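Local coordinates for mandelate racemase/muconate lactonizing enzyme-like protein (Rubrobacter xylanophilus DSM 9941, PDB 3CYJ), which belongs to the enolase superfamily, pairing an N-terminal capping domain with a TIM-barrel-like domain that holds a sodium ion in this model, at residues P120-V134 and P336-L350. Sequence-based numbering, arbitrary orientation.
Sequences PLADALPRFHAEVPV and PEGGSLRPDPDRPGL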
ATOM      1  N   PRO A 120       7.496  -5.454 -47.875  1.00 46.43           N
ATOM      2  CA  PRO A 120       8.208  -4.601 -46.898  1.00 46.07           C
ATOM      3  C   PRO A 120       7.962  -5.127 -45.454  1.00 45.73           C
ATOM      4  O   PRO A 120       6.881  -5.671 -45.176  1.00 44.31           O
ATOM      5  CB  PRO A 120       7.529  -3.235 -47.058  1.00 46.59           C
ATOM      6  CG  PRO A 120       6.810  -3.298 -48.436  1.00 46.22           C
ATOM      7  CD  PRO A 120       6.419  -4.730 -48.588  1.00 46.65           C
ATOM      8  N   LEU A 121       8.949  -5.016 -44.558  1.00 44.90           N
ATOM      9  CA  LEU A 121       8.777  -5.613 -43.223  1.00 45.27           C
ATOM     10  C   LEU A 121       7.528  -5.066 -42.512  1.00 44.41           C
ATOM     11  O   LEU A 121       6.750  -5.825 -41.925  1.00 44.20           O
ATOM     12  CB  LEU A 121      10.036  -5.428 -42.345  1.00 45.86           C
ATOM     13  CG  LEU A 121       9.959  -6.084 -40.952  1.00 45.36           C
ATOM     14  CD1 LEU A 121       9.496  -7.500 -41.049  1.00 36.76           C
ATOM     15  CD2 LEU A 121      11.295  -6.009 -40.190  1.00 47.79           C
ATOM     16  N   ALA A 122       7.326  -3.755 -42.612  1.00 44.42           N
ATOM     17  CA  ALA A 122       6.185  -3.113 -42.001  1.00 44.61           C
ATOM     18  C   ALA A 122       4.888  -3.786 -42.417  1.00 46.01           C
ATOM     19  O   ALA A 122       3.976  -3.954 -41.583  1.00 47.74           O
ATOM     20  CB  ALA A 122       6.179  -1.666 -42.325  1.00 45.21           C
ATOM     21  N   ASP A 123       4.807  -4.235 -43.671  1.00 46.31           N
ATOM     22  CA  ASP A 123       3.616  -4.936 -44.172  1.00 46.58           C
ATOM     23  C   ASP A 123       3.491  -6.379 -43.713  1.00 45.98           C
ATOM     24  O   ASP A 123       2.386  -6.928 -43.720  1.00 45.64           O
ATOM     25  CB  ASP A 123       3.532  -4.856 -45.706  1.00 47.21           C
ATOM     26  CG  ASP A 123       3.146  -3.457 -46.191  1.00 51.93           C
ATOM     27  OD1 ASP A 123       3.726  -3.016 -47.221  1.00 56.41           O
ATOM     28  OD2 ASP A 123       2.291  -2.783 -45.523  1.00 54.62           O
ATOM     29  N   ALA A 124       4.601  -7.003 -43.315  1.00 45.36           N
ATOM     30  CA  ALA A 124       4.539  -8.375 -42.792  1.00 44.75           C
ATOM     31  C   ALA A 124       4.141  -8.428 -41.288  1.00 44.72           C
ATOM     32  O   ALA A 124       3.779  -9.479 -40.747  1.00 44.73           O
ATOM     33  CB  ALA A 124       5.873  -9.112 -43.030  1.00 44.91           C
ATOM     34  N   LEU A 125       4.223  -7.288 -40.612  1.00 44.30           N
ATOM     35  CA  LEU A 125       3.823  -7.193 -39.216  1.00 42.80           C
ATOM     36  C   LEU A 125       2.418  -6.588 -39.133  1.00 43.41           C
ATOM     37  O   LEU A 125       1.949  -5.995 -40.119  1.00 43.40           O
ATOM     38  CB  LEU A 125       4.814  -6.271 -38.526  1.00 42.85           C
ATOM     39  CG  LEU A 125       6.255  -6.819 -38.442  1.00 42.20           C
ATOM     40  CD1 LEU A 125       7.217  -5.743 -38.052  1.00 40.49           C
ATOM     41  CD2 LEU A 125       6.272  -8.001 -37.460  1.00 36.94           C
ATOM     42  N   PRO A 126       1.746  -6.711 -37.961  1.00 43.11           N
ATOM     43  CA  PRO A 126       0.484  -6.010 -37.747  1.00 43.54           C
ATOM     44  C   PRO A 126       0.755  -4.525 -37.920  1.00 43.94           C
ATOM     45  O   PRO A 126       1.667  -3.995 -37.310  1.00 45.20           O
ATOM     46  CB  PRO A 126       0.170  -6.305 -36.277  1.00 43.45           C
ATOM     47  CG  PRO A 126       0.773  -7.647 -36.057  1.00 43.57           C
ATOM     48  CD  PRO A 126       2.107  -7.542 -36.795  1.00 43.36           C
ATOM     49  N   ARG A 127       0.020  -3.837 -38.763  1.00 43.10           N
ATOM     50  CA  ARG A 127       0.446  -2.496 -39.064  1.00 42.34           C
ATOM     51  C   ARG A 127      -0.613  -1.466 -38.671  1.00 42.41           C
ATOM     52  O   ARG A 127      -1.756  -1.520 -39.133  1.00 41.70           O
ATOM     53  CB  ARG A 127       0.854  -2.404 -40.548  1.00 42.03           C
ATOM     54  CG  ARG A 127       1.447  -1.048 -40.937  1.00 42.53           C
ATOM     55  CD  ARG A 127       2.113  -1.076 -42.302  1.00 40.61           C
ATOM     56  NE  ARG A 127       2.837   0.173 -42.497  1.00 39.90           N
ATOM     57  CZ  ARG A 127       3.554   0.456 -43.590  1.00 43.18           C
ATOM     58  NH1 ARG A 127       3.587  -0.431 -44.588  1.00 40.05           N
ATOM     59  NH2 ARG A 127       4.204   1.624 -43.696  1.00 40.16           N
ATOM     60  N   PHE A 128      -0.196  -0.517 -37.829  1.00 42.53           N
ATOM     61  CA  PHE A 128      -1.032   0.589 -37.356  1.00 41.98           C
ATOM     62  C   PHE A 128      -0.672   1.865 -38.093  1.00 42.91           C
ATOM     63  O   PHE A 128      -1.545   2.703 -38.281  1.00 44.47           O
ATOM     64  CB  PHE A 128      -0.803   0.869 -35.847  1.00 42.66           C
ATOM     65  CG  PHE A 128      -1.463  -0.136 -34.906  1.00 38.90           C
ATOM     66  CD1 PHE A 128      -2.814  -0.011 -34.543  1.00 38.26           C
ATOM     67  CD2 PHE A 128      -0.738  -1.173 -34.388  1.00 36.32           C
ATOM     68  CE1 PHE A 128      -3.418  -0.927 -33.683  1.00 37.78           C
ATOM     69  CE2 PHE A 128      -1.320  -2.121 -33.512  1.00 36.88           C
ATOM     70  CZ  PHE A 128      -2.659  -1.997 -33.163  1.00 37.70           C
ATOM     71  N   HIS A 129       0.597   2.056 -38.459  1.00 42.11           N
ATOM     72  CA  HIS A 129       1.059   3.334 -38.982  1.00 42.91           C
ATOM     73  C   HIS A 129       1.683   3.211 -40.362  1.00 44.45           C
ATOM     74  O   HIS A 129       2.444   2.232 -40.640  1.00 43.72           O
ATOM     75  CB  HIS A 129       2.101   3.998 -38.061  1.00 43.01           C
ATOM     76  CG  HIS A 129       1.742   3.969 -36.600  1.00 45.37           C
ATOM     77  ND1 HIS A 129       0.643   4.637 -36.079  1.00 44.67           N
ATOM     78  CD2 HIS A 129       2.325   3.324 -35.558  1.00 44.08           C
ATOM     79  CE1 HIS A 129       0.582   4.416 -34.780  1.00 47.90           C
ATOM     80  NE2 HIS A 129       1.582   3.609 -34.441  1.00 46.39           N
ATOM     81  N   ALA A 130       1.400   4.216 -41.213  1.00 44.95           N
ATOM     82  CA  ALA A 130       1.982   4.290 -42.571  1.00 45.71           C
ATOM     83  C   ALA A 130       3.412   4.830 -42.541  1.00 46.61           C
ATOM     84  O   ALA A 130       4.304   4.273 -43.138  1.00 47.44           O
ATOM     85  CB  ALA A 130       1.110   5.180 -43.458  1.00 45.86           C
ATOM     86  N   GLU A 131       3.621   5.950 -41.858  1.00 47.25           N
ATOM     87  CA  GLU A 131       4.956   6.347 -41.471  1.00 47.15           C
ATOM     88  C   GLU A 131       5.024   6.626 -39.957  1.00 46.44           C
ATOM     89  O   GLU A 131       4.004   6.585 -39.269  1.00 45.68           O
ATOM     90  CB  GLU A 131       5.419   7.561 -42.266  1.00 47.20           C
ATOM     91  CG  GLU A 131       4.450   8.718 -42.240  1.00 48.90           C
ATOM     92  CD  GLU A 131       5.055   9.947 -42.905  1.00 52.26           C
ATOM     93  OE1 GLU A 131       6.001   9.792 -43.709  1.00 52.52           O
ATOM     94  OE2 GLU A 131       4.606  11.074 -42.609  1.00 53.45           O
ATOM     95  N   VAL A 132       6.227   6.939 -39.452  1.00 45.09           N
ATOM     96  CA  VAL A 132       6.428   7.128 -38.012  1.00 44.01           C
ATOM     97  C   VAL A 132       7.249   8.364 -37.736  1.00 43.08           C
ATOM     98  O   VAL A 132       8.275   8.601 -38.406  1.00 44.16           O
ATOM     99  CB  VAL A 132       7.128   5.893 -37.364  1.00 44.44           C
ATOM    100  CG1 VAL A 132       6.226   4.719 -37.393  1.00 44.90           C
ATOM    101  CG2 VAL A 132       8.448   5.548 -38.065  1.00 45.17           C
ATOM    102  N   PRO A 133       6.817   9.171 -36.756  1.00 41.70           N
ATOM    103  CA  PRO A 133       7.528  10.398 -36.457  1.00 40.44           C
ATOM    104  C   PRO A 133       8.834  10.156 -35.697  1.00 40.32           C
ATOM    105  O   PRO A 133       8.970   9.161 -34.922  1.00 40.48           O
ATOM    106  CB  PRO A 133       6.520  11.185 -35.642  1.00 40.95           C
ATOM    107  CG  PRO A 133       5.558  10.178 -35.091  1.00 41.77           C
ATOM    108  CD  PRO A 133       5.569   9.019 -35.984  1.00 41.16           C
ATOM    109  N   VAL A 134       9.823  11.003 -35.969  1.00 39.35           N
ATOM    110  CA  VAL A 134      11.133  10.862 -35.361  1.00 38.48           C
ATOM    111  C   VAL A 134      11.519  12.086 -34.552  1.00 40.12           C
ATOM    112  O   VAL A 134      10.918  13.184 -34.691  1.00 40.70           O
ATOM    113  CB  VAL A 134      12.267  10.556 -36.399  1.00 38.48           C
ATOM    114  CG1 VAL A 134      11.857   9.465 -37.332  1.00 33.92           C
ATOM    115  CG2 VAL A 134      12.701  11.818 -37.190  1.00 38.80           C
ATOM    116  N   PRO A 336      14.643  11.257 -43.119  1.00 51.92           N
ATOM    117  CA  PRO A 336      13.751  11.758 -42.059  1.00 52.06           C
ATOM    118  C   PRO A 336      13.285  13.210 -42.305  1.00 51.90           C
ATOM    119  O   PRO A 336      12.666  13.826 -41.432  1.00 50.75           O
ATOM    120  CB  PRO A 336      14.645  11.709 -40.810  1.00 51.54           C
ATOM    121  CG  PRO A 336      16.013  12.063 -41.376  1.00 52.48           C
ATOM    122  CD  PRO A 336      16.059  11.315 -42.707  1.00 51.83           C
ATOM    123  N   GLU A 337      13.637  13.743 -43.464  1.00 51.31           N
ATOM    124  CA  GLU A 337      13.136  15.045 -43.929  1.00 52.12           C
ATOM    125  C   GLU A 337      11.637  15.270 -43.614  1.00 50.13           C
ATOM    126  O   GLU A 337      10.786  14.490 -43.995  1.00 49.73           O
ATOM    127  CB  GLU A 337      13.406  15.138 -45.458  1.00 53.06           C
ATOM    128  CG  GLU A 337      12.621  16.175 -46.219  1.00 57.36           C
ATOM    129  CD  GLU A 337      13.189  17.585 -46.038  1.00 65.24           C
ATOM    130  OE1 GLU A 337      14.380  17.702 -45.613  1.00 68.70           O
ATOM    131  OE2 GLU A 337      12.442  18.574 -46.310  1.00 67.21           O
ATOM    132  N   GLY A 338      11.317  16.346 -42.921  1.00 49.90           N
ATOM    133  CA  GLY A 338       9.918  16.680 -42.653  1.00 49.34           C
ATOM    134  C   GLY A 338       9.364  15.973 -41.404  1.00 49.40           C
ATOM    135  O   GLY A 338       8.183  16.132 -41.078  1.00 49.38           O
ATOM    136  N   GLY A 339      10.184  15.135 -40.757  1.00 47.67           N
ATOM    137  CA  GLY A 339       9.911  14.702 -39.394  1.00 46.27           C
ATOM    138  C   GLY A 339       9.534  13.255 -39.204  1.00 46.12           C
ATOM    139  O   GLY A 339       9.336  12.802 -38.066  1.00 45.68           O
ATOM    140  N   SER A 340       9.386  12.531 -40.314  1.00 45.46           N
ATOM    141  CA  SER A 340       8.957  11.148 -40.243  1.00 45.42           C
ATOM    142  C   SER A 340       9.841  10.219 -41.079  1.00 46.05           C
ATOM    143  O   SER A 340      10.560  10.667 -41.971  1.00 45.44           O
ATOM    144  CB  SER A 340       7.506  11.008 -40.678  1.00 44.53           C
ATOM    145  OG  SER A 340       6.685  11.476 -39.645  1.00 45.71           O
ATOM    146  N   LEU A 341       9.773   8.928 -40.765  1.00 45.92           N
ATOM    147  CA  LEU A 341      10.315   7.896 -41.617  1.00 46.78           C
ATOM    148  C   LEU A 341       9.191   7.055 -42.195  1.00 47.34           C
ATOM    149  O   LEU A 341       8.361   6.559 -41.449  1.00 48.39           O
ATOM    150  CB  LEU A 341      11.266   6.982 -40.822  1.00 45.05           C
ATOM    151  CG  LEU A 341      12.541   7.620 -40.300  1.00 46.87           C
ATOM    152  CD1 LEU A 341      13.412   6.571 -39.534  1.00 48.47           C
ATOM    153  CD2 LEU A 341      13.351   8.266 -41.434  1.00 43.89           C
ATOM    154  N   ARG A 342       9.182   6.875 -43.512  1.00 47.95           N
ATOM    155  CA  ARG A 342       8.216   6.012 -44.165  1.00 48.91           C
ATOM    156  C   ARG A 342       8.889   4.803 -44.772  1.00 49.36           C
ATOM    157  O   ARG A 342       9.781   4.941 -45.605  1.00 49.73           O
ATOM    158  CB  ARG A 342       7.476   6.784 -45.281  1.00 49.15           C
ATOM    159  CG  ARG A 342       6.321   6.023 -45.944  1.00 47.92           C
ATOM    160  CD  ARG A 342       5.770   6.821 -47.142  1.00 52.61           C
ATOM    161  NE  ARG A 342       5.250   8.129 -46.731  1.00 55.63           N
ATOM    162  CZ  ARG A 342       4.014   8.340 -46.239  1.00 55.29           C
ATOM    163  NH1 ARG A 342       3.151   7.330 -46.108  1.00 53.08           N
ATOM    164  NH2 ARG A 342       3.639   9.564 -45.880  1.00 53.25           N
ATOM    165  N   PRO A 343       8.474   3.604 -44.371  1.00 50.02           N
ATOM    166  CA  PRO A 343       8.996   2.467 -45.104  1.00 51.10           C
ATOM    167  C   PRO A 343       8.783   2.601 -46.618  1.00 52.58           C
ATOM    168  O   PRO A 343       7.753   3.175 -47.089  1.00 52.48           O
ATOM    169  CB  PRO A 343       8.188   1.294 -44.542  1.00 49.92           C
ATOM    170  CG  PRO A 343       8.015   1.684 -43.135  1.00 50.98           C
ATOM    171  CD  PRO A 343       7.720   3.178 -43.186  1.00 49.93           C
ATOM    172  N   ASP A 344       9.750   2.075 -47.377  1.00 53.81           N
ATOM    173  CA  ASP A 344       9.673   2.122 -48.840  1.00 55.01           C
ATOM    174  C   ASP A 344       8.763   0.982 -49.278  1.00 55.44           C
ATOM    175  O   ASP A 344       9.121  -0.170 -49.073  1.00 55.95           O
ATOM    176  CB  ASP A 344      11.072   1.946 -49.446  1.00 54.55           C
ATOM    177  CG  ASP A 344      11.158   2.422 -50.907  1.00 55.85           C
ATOM    178  OD1 ASP A 344      10.256   2.042 -51.725  1.00 54.87           O
ATOM    179  OD2 ASP A 344      12.128   3.169 -51.206  1.00 49.06           O
ATOM    180  N   PRO A 345       7.582   1.296 -49.872  1.00 55.67           N
ATOM    181  CA  PRO A 345       6.675   0.224 -50.327  1.00 55.41           C
ATOM    182  C   PRO A 345       7.261  -0.549 -51.523  1.00 55.92           C
ATOM    183  O   PRO A 345       6.815  -1.654 -51.823  1.00 55.86           O
ATOM    184  CB  PRO A 345       5.386   0.965 -50.724  1.00 55.50           C
ATOM    185  CG  PRO A 345       5.804   2.387 -51.021  1.00 55.57           C
ATOM    186  CD  PRO A 345       7.103   2.651 -50.226  1.00 56.11           C
ATOM    187  N   ASP A 346       8.265   0.002 -52.197  1.00 56.77           N
ATOM    188  CA  ASP A 346       8.847  -0.729 -53.327  1.00 57.93           C
ATOM    189  C   ASP A 346       9.995  -1.653 -52.973  1.00 57.45           C
ATOM    190  O   ASP A 346      10.477  -2.338 -53.863  1.00 58.13           O
ATOM    191  CB  ASP A 346       9.303   0.188 -54.475  1.00 58.52           C
ATOM    192  CG  ASP A 346       8.192   1.094 -54.986  1.00 61.32           C
ATOM    193  OD1 ASP A 346       7.013   0.664 -55.077  1.00 60.51           O
ATOM    194  OD2 ASP A 346       8.522   2.273 -55.281  1.00 66.08           O
ATOM    195  N   ARG A 347      10.442  -1.681 -51.712  1.00 57.03           N
ATOM    196  CA  ARG A 347      11.476  -2.661 -51.261  1.00 55.29           C
ATOM    197  C   ARG A 347      10.931  -3.710 -50.247  1.00 54.35           C
ATOM    198  O   ARG A 347      10.102  -3.394 -49.395  1.00 54.37           O
ATOM    199  CB  ARG A 347      12.710  -1.937 -50.740  1.00 55.35           C
ATOM    200  CG  ARG A 347      13.415  -1.042 -51.836  1.00 58.57           C
ATOM    201  CD  ARG A 347      14.420   0.003 -51.284  1.00 62.45           C
ATOM    202  NE  ARG A 347      15.641  -0.596 -50.724  1.00 69.50           N
ATOM    203  CZ  ARG A 347      16.819  -0.676 -51.364  1.00 72.96           C
ATOM    204  NH1 ARG A 347      16.924  -0.189 -52.603  1.00 75.21           N
ATOM    205  NH2 ARG A 347      17.900  -1.236 -50.791  1.00 70.11           N
ATOM    206  N   PRO A 348      11.362  -4.980 -50.365  1.00 52.64           N
ATOM    207  CA  PRO A 348      10.902  -5.952 -49.411  1.00 51.87           C
ATOM    208  C   PRO A 348      11.820  -6.026 -48.164  1.00 50.60           C
ATOM    209  O   PRO A 348      12.970  -5.520 -48.182  1.00 49.56           O
ATOM    210  CB  PRO A 348      10.976  -7.271 -50.203  1.00 51.46           C
ATOM    211  CG  PRO A 348      12.153  -7.084 -51.019  1.00 52.16           C
ATOM    212  CD  PRO A 348      12.235  -5.605 -51.372  1.00 53.09           C
ATOM    213  N   GLY A 349      11.291  -6.650 -47.111  1.00 48.98           N
ATOM    214  CA  GLY A 349      11.913  -6.634 -45.799  1.00 48.57           C
ATOM    215  C   GLY A 349      12.196  -5.208 -45.334  1.00 48.42           C
ATOM    216  O   GLY A 349      11.419  -4.258 -45.612  1.00 48.20           O
ATOM    217  N   LEU A 350      13.344  -5.063 -44.675  1.00 47.74           N
ATOM    218  CA  LEU A 350      13.844  -3.791 -44.188  1.00 47.76           C
ATOM    219  C   LEU A 350      14.308  -2.884 -45.315  1.00 47.79           C
ATOM    220  O   LEU A 350      14.581  -1.693 -45.102  1.00 47.31           O
ATOM    221  CB  LEU A 350      15.019  -4.054 -43.217  1.00 47.93           C
ATOM    222  CG  LEU A 350      14.648  -4.677 -41.835  1.00 47.90           C
ATOM    223  CD1 LEU A 350      15.888  -4.895 -40.954  1.00 45.40           C
ATOM    224  CD2 LEU A 350      13.578  -3.796 -41.106  1.00 46.42           C
TER
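Pro336 lays its CB against CG2 of Val134, an apolar touch at the start of a short antiparallel pairing. Gly339 sits at phi 111°, a backbone setting that calls for glycine, and its carbonyl O accepts Val134 N at 2.8 Å. Ser340 stands opposite Pro133 in a non-hydrogen-bonded pair; a proline costs no bond to 336-350 there, and the small serine lets CB rest 3.5 Å from the carboxylate carbon CD of Glu131. Leu341 and Val132 form the hydrogen-bonded pair, N to O in both directions. With CG anti to its carbonyl carbon, Leu341 also brings CG to within 3.6 Å of Val134 CG1, the two side chains crossing at about a right angle on the face that carries Val132 and Leu341, where Ala304 of helix 300-306 touches Leu341.

Arg342, bent at chi3, stacks its guanidinium over the Glu131 carboxylate, the planes 25° apart. Glu131 OE1 lies 3.2 Å from Arg342 NH2 but over the guanidinium face, making a salt bridge of charges alone. Pro343 CG touches both Ala122 CB and Arg127 NH2, each at 3.9 Å, meeting the guanidinium obliquely. The Arg127 NH1 salt bridge to Asp123 OD2 and the NE bond to His129 O, both near the guanidinium plane, fix that group's orientation, with Ala122 CB over one face. At the end of the Asp344-Arg347 turn, the carbonyl O of Arg347 lies 3.4 Å from Pro120 CG. Gly349, whose positive phi (54°) favours glycine, receives Leu121 N from above its carbonyl plane, and Leu350 CD2 presses tightly on Leu121 CD2.

Backbone bonds thus tie 336-350 to strand 132-137, the first barrel strand, and to helix 121-124; apolar contacts accompany them, while the unaligned ion pair should contribute mainly electrostatic attraction.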